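Local coordinates for protein polyketide Synthase III (Ectocarpus siliculosus, PDB 4B0N) that probably acts as a type III polyketide synthase of the chalcone/stilbene synthase family, transferring acyl groups in a pathway to phlorotannin monomers, at residues A[56-68]-A[78-90]. Numbering follows the deposited sequence.
With ACD (arachidonic acid), chain D.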
ATOM      1  N   ARG A  56      10.154 -18.236  20.296  1.00 39.18           N
ATOM      2  CA  ARG A  56       9.586 -19.450  19.722  1.00 39.60           C
ATOM      3  C   ARG A  56       8.666 -20.108  20.758  1.00 40.02           C
ATOM      4  O   ARG A  56       9.128 -20.627  21.777  1.00 40.56           O
ATOM      5  CB  ARG A  56      10.707 -20.397  19.273  1.00 40.21           C
ATOM      6  CG  ARG A  56      10.303 -21.856  19.135  1.00 41.14           C
ATOM      7  CD  ARG A  56       9.900 -22.217  17.719  1.00 41.42           C
ATOM      8  NE  ARG A  56      10.907 -23.049  17.059  1.00 42.28           N
ATOM      9  CZ  ARG A  56      10.960 -24.380  17.133  1.00 43.16           C
ATOM     10  NH1 ARG A  56      10.065 -25.061  17.843  1.00 43.47           N
ATOM     11  NH2 ARG A  56      11.915 -25.039  16.490  1.00 43.65           N
ATOM     12  N   CYS A  57       7.363 -20.065  20.494  1.00 39.96           N
ATOM     13  CA  CYS A  57       6.358 -20.595  21.415  1.00 40.35           C
ATOM     14  C   CYS A  57       5.695 -21.846  20.853  1.00 40.77           C
ATOM     15  O   CYS A  57       5.078 -21.800  19.786  1.00 40.62           O
ATOM     16  CB  CYS A  57       5.302 -19.527  21.720  1.00 39.91           C
ATOM     17  SG  CYS A  57       3.843 -20.093  22.632  1.00 40.24           S
ATOM     18  N   THR A  58       5.825 -22.957  21.579  1.00 41.70           N
ATOM     19  CA  THR A  58       5.195 -24.224  21.196  1.00 42.43           C
ATOM     20  C   THR A  58       3.676 -24.150  21.361  1.00 42.69           C
ATOM     21  O   THR A  58       3.161 -23.262  22.046  1.00 42.37           O
ATOM     22  CB  THR A  58       5.741 -25.420  22.008  1.00 43.09           C
ATOM     23  OG1 THR A  58       5.341 -25.300  23.379  1.00 43.60           O
ATOM     24  CG2 THR A  58       7.265 -25.498  21.917  1.00 42.91           C
ATOM     25  N   GLN A  59       2.966 -25.086  20.735  1.00 43.53           N
ATOM     26  CA  GLN A  59       1.504 -25.069  20.739  1.00 44.00           C
ATOM     27  C   GLN A  59       0.894 -25.547  22.057  1.00 44.93           C
ATOM     28  O   GLN A  59      -0.226 -25.160  22.402  1.00 45.10           O
ATOM     29  CB  GLN A  59       0.943 -25.852  19.550  1.00 43.98           C
ATOM     30  CG  GLN A  59      -0.442 -25.396  19.104  1.00 44.04           C
ATOM     31  CD  GLN A  59      -0.462 -24.017  18.453  1.00 43.39           C
ATOM     32  OE1 GLN A  59       0.440 -23.194  18.648  1.00 42.88           O
ATOM     33  NE2 GLN A  59      -1.508 -23.756  17.675  1.00 43.24           N
ATOM     34  N   ASN A  60       1.628 -26.379  22.790  1.00 45.86           N
ATOM     35  CA  ASN A  60       1.230 -26.754  24.145  1.00 47.18           C
ATOM     36  C   ASN A  60       1.338 -25.566  25.105  1.00 47.28           C
ATOM     37  O   ASN A  60       0.496 -25.398  25.991  1.00 47.60           O
ATOM     38  CB  ASN A  60       2.053 -27.943  24.652  1.00 48.01           C
ATOM     39  CG  ASN A  60       1.749 -29.232  23.906  1.00 48.62           C
ATOM     40  OD1 ASN A  60       0.593 -29.535  23.592  1.00 48.66           O
ATOM     41  ND2 ASN A  60       2.790 -30.005  23.626  1.00 49.11           N
ATOM     42  N   GLU A  61       2.377 -24.750  24.912  1.00 47.40           N
ATOM     43  CA  GLU A  61       2.569 -23.508  25.666  1.00 47.60           C
ATOM     44  C   GLU A  61       1.449 -22.509  25.376  1.00 47.27           C
ATOM     45  O   GLU A  61       0.833 -21.972  26.301  1.00 47.31           O
ATOM     46  CB  GLU A  61       3.929 -22.878  25.339  1.00 47.52           C
ATOM     47  CG  GLU A  61       5.116 -23.502  26.064  1.00 48.55           C
ATOM     48  CD  GLU A  61       6.463 -23.091  25.479  1.00 48.53           C
ATOM     49  OE1 GLU A  61       6.490 -22.378  24.449  1.00 48.18           O
ATOM     50  OE2 GLU A  61       7.506 -23.489  26.046  1.00 48.94           O
ATOM     51  N   ALA A  62       1.189 -22.279  24.088  1.00 46.89           N
ATOM     52  CA  ALA A  62       0.148 -21.354  23.634  1.00 46.54           C
ATOM     53  C   ALA A  62      -1.241 -21.735  24.151  1.00 47.16           C
ATOM     54  O   ALA A  62      -2.018 -20.861  24.546  1.00 47.24           O
ATOM     55  CB  ALA A  62       0.148 -21.263  22.116  1.00 45.72           C
ATOM     56  N   LEU A  63      -1.535 -23.035  24.150  1.00 47.83           N
ATOM     57  CA  LEU A  63      -2.808 -23.562  24.646  1.00 48.64           C
ATOM     58  C   LEU A  63      -3.000 -23.278  26.135  1.00 49.55           C
ATOM     59  O   LEU A  63      -4.120 -23.007  26.583  1.00 49.78           O
ATOM     60  CB  LEU A  63      -2.911 -25.069  24.371  1.00 48.84           C
ATOM     61  CG  LEU A  63      -4.068 -25.882  24.966  1.00 49.53           C
ATOM     62  CD1 LEU A  63      -5.428 -25.378  24.500  1.00 49.56           C
ATOM     63  CD2 LEU A  63      -3.902 -27.355  24.628  1.00 50.20           C
ATOM     64  N   ALA A  64      -1.904 -23.346  26.887  1.00 50.09           N
ATOM     65  CA  ALA A  64      -1.932 -23.121  28.328  1.00 51.14           C
ATOM     66  C   ALA A  64      -2.221 -21.657  28.656  1.00 51.50           C
ATOM     67  O   ALA A  64      -2.924 -21.361  29.625  1.00 51.76           O
ATOM     68  CB  ALA A  64      -0.623 -23.571  28.960  1.00 50.64           C
ATOM     69  N   VAL A  65      -1.684 -20.753  27.837  1.00 51.96           N
ATOM     70  CA  VAL A  65      -1.894 -19.313  28.004  1.00 52.59           C
ATOM     71  C   VAL A  65      -3.319 -18.932  27.591  1.00 53.55           C
ATOM     72  O   VAL A  65      -3.912 -18.007  28.155  1.00 54.23           O
ATOM     73  CB  VAL A  65      -0.855 -18.486  27.205  1.00 51.35           C
ATOM     74  CG1 VAL A  65      -1.044 -16.992  27.434  1.00 50.84           C
ATOM     75  CG2 VAL A  65       0.561 -18.889  27.587  1.00 50.98           C
ATOM     76  N   ALA A  66      -3.863 -19.661  26.619  1.00 54.24           N
ATOM     77  CA  ALA A  66      -5.219 -19.427  26.129  1.00 55.28           C
ATOM     78  C   ALA A  66      -6.283 -19.885  27.126  1.00 56.63           C
ATOM     79  O   ALA A  66      -7.294 -19.207  27.319  1.00 57.04           O
ATOM     80  CB  ALA A  66      -5.419 -20.112  24.787  1.00 55.25           C
ATOM     81  N   SER A  67      -6.043 -21.032  27.757  1.00 57.87           N
ATOM     82  CA  SER A  67      -7.007 -21.634  28.680  1.00 59.24           C
ATOM     83  C   SER A  67      -7.055 -20.967  30.061  1.00 60.04           C
ATOM     84  O   SER A  67      -8.061 -21.075  30.764  1.00 60.64           O
ATOM     85  CB  SER A  67      -6.758 -23.140  28.812  1.00 59.79           C
ATOM     86  OG  SER A  67      -5.388 -23.417  29.040  1.00 59.97           O
ATOM     87  N   LYS A  68      -5.977 -20.282  30.442  1.00 74.18           N
ATOM     88  CA  LYS A  68      -5.913 -19.595  31.736  1.00 75.60           C
ATOM     89  C   LYS A  68      -6.680 -18.268  31.719  1.00 76.47           C
ATOM     90  O   LYS A  68      -7.171 -17.818  32.758  1.00 77.71           O
ATOM     91  CB  LYS A  68      -4.457 -19.382  32.170  1.00 74.75           C
ATOM     92  CG  LYS A  68      -4.278 -19.044  33.645  0.50 76.02           C
ATOM     93  CD  LYS A  68      -2.820 -19.142  34.066  0.50 75.29           C
ATOM     94  CE  LYS A  68      -2.567 -18.425  35.386  0.50 76.48           C
ATOM     95  NZ  LYS A  68      -3.387 -18.979  36.500  0.50 78.35           N
ATOM     96  N   VAL A  78     -13.581 -26.106  23.900  1.00 72.14           N
ATOM     97  CA  VAL A  78     -13.228 -26.264  22.492  1.00 70.62           C
ATOM     98  C   VAL A  78     -11.719 -26.105  22.268  1.00 68.62           C
ATOM     99  O   VAL A  78     -11.148 -26.745  21.382  1.00 67.84           O
ATOM    100  CB  VAL A  78     -13.994 -25.243  21.614  1.00 70.46           C
ATOM    101  CG1 VAL A  78     -13.813 -25.546  20.135  1.00 69.79           C
ATOM    102  CG2 VAL A  78     -15.476 -25.239  21.961  1.00 72.39           C
ATOM    103  N   LEU A  79     -11.086 -25.270  23.094  1.00 54.70           N
ATOM    104  CA  LEU A  79      -9.702 -24.821  22.883  1.00 53.96           C
ATOM    105  C   LEU A  79      -8.663 -25.921  22.660  1.00 54.05           C
ATOM    106  O   LEU A  79      -7.779 -25.774  21.816  1.00 53.09           O
ATOM    107  CB  LEU A  79      -9.245 -23.904  24.026  1.00 53.65           C
ATOM    108  CG  LEU A  79      -9.795 -22.476  24.103  1.00 52.97           C
ATOM    109  CD1 LEU A  79      -9.279 -21.790  25.358  1.00 53.02           C
ATOM    110  CD2 LEU A  79      -9.435 -21.661  22.870  1.00 52.34           C
ATOM    111  N   GLU A  80      -8.773 -27.011  23.417  1.00 55.32           N
ATOM    112  CA  GLU A  80      -7.794 -28.100  23.362  1.00 55.96           C
ATOM    113  C   GLU A  80      -7.795 -28.844  22.027  1.00 55.77           C
ATOM    114  O   GLU A  80      -6.758 -29.353  21.592  1.00 55.77           O
ATOM    115  CB  GLU A  80      -8.005 -29.076  24.521  1.00 57.38           C
ATOM    116  CG  GLU A  80      -6.837 -30.027  24.742  1.00 58.53           C
ATOM    117  CD  GLU A  80      -6.484 -30.206  26.207  1.00 59.96           C
ATOM    118  OE1 GLU A  80      -7.155 -29.602  27.075  1.00 60.54           O
ATOM    119  OE2 GLU A  80      -5.521 -30.952  26.490  1.00 60.99           O
ATOM    120  N   ARG A  81      -8.956 -28.897  21.383  1.00 55.51           N
ATOM    121  CA  ARG A  81      -9.072 -29.504  20.065  1.00 55.24           C
ATOM    122  C   ARG A  81      -8.561 -28.575  18.956  1.00 53.56           C
ATOM    123  O   ARG A  81      -7.932 -29.036  18.002  1.00 52.73           O
ATOM    124  CB  ARG A  81     -10.516 -29.948  19.806  1.00 56.43           C
ATOM    125  CG  ARG A  81     -10.744 -30.667  18.481  1.00 57.34           C
ATOM    126  CD  ARG A  81      -9.943 -31.955  18.352  1.00 58.65           C
ATOM    127  NE  ARG A  81     -10.006 -32.479  16.988  1.00 59.57           N
ATOM    128  CZ  ARG A  81     -10.811 -33.461  16.587  1.00 60.63           C
ATOM    129  NH1 ARG A  81     -11.633 -34.059  17.442  1.00 61.41           N
ATOM    130  NH2 ARG A  81     -10.785 -33.850  15.321  1.00 60.95           N
ATOM    131  N   ILE A  82      -8.822 -27.274  19.091  1.00 52.41           N
ATOM    132  CA  ILE A  82      -8.386 -26.282  18.097  1.00 51.22           C
ATOM    133  C   ILE A  82      -6.862 -26.273  17.941  1.00 50.53           C
ATOM    134  O   ILE A  82      -6.348 -26.268  16.818  1.00 49.91           O
ATOM    135  CB  ILE A  82      -8.893 -24.854  18.426  1.00 50.59           C
ATOM    136  CG1 ILE A  82     -10.422 -24.831  18.536  1.00 51.22           C
ATOM    137  CG2 ILE A  82      -8.427 -23.858  17.367  1.00 49.81           C
ATOM    138  CD1 ILE A  82     -11.007 -23.472  18.870  1.00 50.96           C
ATOM    139  N   TYR A  83      -6.159 -26.290  19.073  1.00 50.34           N
ATOM    140  CA  TYR A  83      -4.696 -26.226  19.109  1.00 49.42           C
ATOM    141  C   TYR A  83      -4.022 -27.550  18.738  1.00 50.03           C
ATOM    142  O   TYR A  83      -2.937 -27.556  18.153  1.00 49.94           O
ATOM    143  CB  TYR A  83      -4.217 -25.734  20.481  1.00 48.68           C
ATOM    144  CG  TYR A  83      -4.338 -24.233  20.674  1.00 47.66           C
ATOM    145  CD1 TYR A  83      -5.579 -23.631  20.899  1.00 47.44           C
ATOM    146  CD2 TYR A  83      -3.211 -23.412  20.633  1.00 46.58           C
ATOM    147  CE1 TYR A  83      -5.692 -22.261  21.073  1.00 46.49           C
ATOM    148  CE2 TYR A  83      -3.314 -22.041  20.808  1.00 45.62           C
ATOM    149  CZ  TYR A  83      -4.554 -21.472  21.027  1.00 45.73           C
ATOM    150  OH  TYR A  83      -4.659 -20.111  21.199  1.00 45.37           O
ATOM    151  N   GLY A  84      -4.668 -28.664  19.081  1.00 50.91           N
ATOM    152  CA  GLY A  84      -4.164 -29.993  18.736  1.00 51.51           C
ATOM    153  C   GLY A  84      -4.442 -30.385  17.293  1.00 51.57           C
ATOM    154  O   GLY A  84      -3.644 -31.088  16.669  1.00 51.95           O
ATOM    155  N   ASN A  85      -5.579 -29.931  16.769  1.00 51.32           N
ATOM    156  CA  ASN A  85      -5.984 -30.209  15.393  1.00 51.12           C
ATOM    157  C   ASN A  85      -5.650 -29.035  14.462  1.00 49.51           C
ATOM    158  O   ASN A  85      -6.471 -28.617  13.639  1.00 49.41           O
ATOM    159  CB  ASN A  85      -7.480 -30.541  15.349  1.00 52.19           C
ATOM    160  CG  ASN A  85      -7.881 -31.294  14.096  1.00 52.98           C
ATOM    161  OD1 ASN A  85      -7.215 -32.247  13.687  1.00 53.83           O
ATOM    162  ND2 ASN A  85      -8.987 -30.877  13.487  1.00 53.28           N
ATOM    163  N   SER A  86      -4.433 -28.513  14.601  1.00 48.02           N
ATOM    164  CA  SER A  86      -4.008 -27.326  13.859  1.00 46.64           C
ATOM    165  C   SER A  86      -2.841 -27.597  12.913  1.00 46.01           C
ATOM    166  O   SER A  86      -2.578 -26.799  12.007  1.00 45.13           O
ATOM    167  CB  SER A  86      -3.641 -26.194  14.826  1.00 45.77           C
ATOM    168  OG  SER A  86      -2.467 -26.501  15.558  1.00 45.29           O
ATOM    169  N   ARG A  87      -2.152 -28.719  13.134  1.00 46.23           N
ATOM    170  CA  ARG A  87      -0.930 -29.089  12.401  1.00 45.90           C
ATOM    171  C   ARG A  87       0.218 -28.104  12.652  1.00 44.30           C
ATOM    172  O   ARG A  87       1.216 -28.098  11.931  1.00 43.64           O
ATOM    173  CB  ARG A  87      -1.201 -29.255  10.896  1.00 46.52           C
ATOM    174  CG  ARG A  87      -2.003 -30.492  10.511  1.00 48.23           C
ATOM    175  CD  ARG A  87      -1.109 -31.674  10.161  1.00 49.17           C
ATOM    176  NE  ARG A  87      -1.662 -32.487   9.074  1.00 50.29           N
ATOM    177  CZ  ARG A  87      -1.005 -33.461   8.447  1.00 50.86           C
ATOM    178  NH1 ARG A  87       0.244 -33.761   8.789  1.00 50.90           N
ATOM    179  NH2 ARG A  87      -1.593 -34.137   7.468  1.00 50.92           N
ATOM    180  N   ILE A  88       0.060 -27.279  13.682  1.00 43.43           N
ATOM    181  CA  ILE A  88       1.081 -26.321  14.092  1.00 42.59           C
ATOM    182  C   ILE A  88       1.739 -26.819  15.379  1.00 42.84           C
ATOM    183  O   ILE A  88       1.059 -27.069  16.380  1.00 43.15           O
ATOM    184  CB  ILE A  88       0.489 -24.907  14.298  1.00 41.63           C
ATOM    185  CG1 ILE A  88      -0.026 -24.348  12.970  1.00 40.93           C
ATOM    186  CG2 ILE A  88       1.523 -23.965  14.903  1.00 41.16           C
ATOM    187  CD1 ILE A  88      -1.064 -23.256  13.108  1.00 40.70           C
ATOM    188  N   GLY A  89       3.060 -26.976  15.335  1.00 42.36           N
ATOM    189  CA  GLY A  89       3.824 -27.438  16.488  1.00 42.28           C
ATOM    190  C   GLY A  89       4.378 -26.282  17.292  1.00 41.73           C
ATOM    191  O   GLY A  89       4.531 -26.379  18.512  1.00 42.09           O
ATOM    192  N   SER A  90       4.672 -25.186  16.595  1.00 40.76           N
ATOM    193  CA  SER A  90       5.274 -23.998  17.192  1.00 39.86           C
ATOM    194  C   SER A  90       5.071 -22.781  16.296  1.00 39.03           C
ATOM    195  O   SER A  90       4.746 -22.919  15.114  1.00 39.00           O
ATOM    196  CB  SER A  90       6.771 -24.220  17.422  1.00 39.98           C
ATOM    197  OG  SER A  90       7.439 -24.523  16.208  1.00 39.65           O
TER
HETATM  198  C1  ACD D1416      -6.136 -14.221   6.253  0.50 23.54           C
HETATM  199  C2  ACD D1416      -5.898 -12.735   6.096  0.50 23.41           C
HETATM  200  C3  ACD D1416      -4.983 -12.238   7.211  0.50 23.15           C
HETATM  201  C4  ACD D1416      -5.352 -10.823   7.637  0.50 22.89           C
HETATM  202  C5  ACD D1416      -4.748 -10.513   8.985  0.50 22.63           C
HETATM  203  C6  ACD D1416      -4.961  -9.335   9.567  0.50 22.29           C
HETATM  204  C7  ACD D1416      -4.334  -9.046  10.909  0.50 22.03           C
HETATM  205  C8  ACD D1416      -5.176  -9.575  12.044  0.50 21.82           C
HETATM  206  C9  ACD D1416      -4.584  -9.896  13.194  0.50 21.65           C
HETATM  207  C10 ACD D1416      -5.397 -10.421  14.354  0.50 21.55           C
HETATM  208  C11 ACD D1416      -4.962 -11.822  14.703  0.50 21.41           C
HETATM  209  C12 ACD D1416      -4.690 -12.142  15.966  0.50 21.36           C
HETATM  210  C13 ACD D1416      -4.262 -13.551  16.301  0.50 21.44           C
HETATM  211  C14 ACD D1416      -3.024 -13.543  17.166  0.50 21.57           C
HETATM  212  C15 ACD D1416      -2.392 -14.689  17.413  0.50 21.69           C
HETATM  213  C16 ACD D1416      -1.154 -14.717  18.276  0.50 21.75           C
HETATM  214  C17 ACD D1416      -1.560 -14.971  19.723  0.50 21.97           C
HETATM  215  C18 ACD D1416      -1.202 -16.376  20.192  0.50 22.05           C
HETATM  216  C19 ACD D1416      -2.322 -16.937  21.058  0.50 22.22           C
HETATM  217  C20 ACD D1416      -1.896 -18.211  21.750  0.50 22.33           C
HETATM  218  O1  ACD D1416      -6.022 -14.962   5.250  0.50 23.54           O
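The ring of Tyr-83 overlaps helix 59-68 as a knob in a hole formed by Gln-59, Ala-62, Leu-63 and Ala-66. One ring face lies against the Leu-63 backbone, a CH-pi contact with CA 4.2 Å from the ring centroid. Ala-62 CB touches Tyr-83 CE2 at 3.8 Å. The Tyr-83 CG is anti to its own carbonyl carbon (chi1 -78°), which sends the ring across to the neighbouring helix. Leu-63 CD1 packs against both Tyr-83 CD1 and Leu-79 CB, while its CD2 lies beside Glu-80 CG. Leu-79 CD1 rests on Ala-66 CB at 4.2 Å. Helices 59-68 and 79-84 run roughly antiparallel, and their axes approach to 9.9 Å.

The Gln-59 side chain crosses that of Tyr-83 at about a right angle, with the amide and ring planes 48° apart. Its NE2 lies 3.4 Å from Tyr-83 CD2, but its hydrogen bond goes to Ala-241 O; OE1 accepts from Arg-91 NE. Both ends of the amide are thus held. Gln-59 N donates to Gly-89 O (3.0 Å), next to the antiparallel bridge of Thr-58 with Ser-90. Thr-58 and Glu-61 form a capping box, in which the bond from Glu-61 N to Thr-58 OG1 is weak.

The last carbon of arachidonic acid, C20, meets Tyr-83 OH at 3.4 Å and also touches Ala-62 CB. With an alanine at Tyr-83, the hole in helix 59-68 would probably lose its knob, and C20 its phenol neighbour. The contact joins apolar helix packing to a short antiparallel strand pair. Its chemistry is consistent with a mainly apolar end to this part of the fatty-acid pocket.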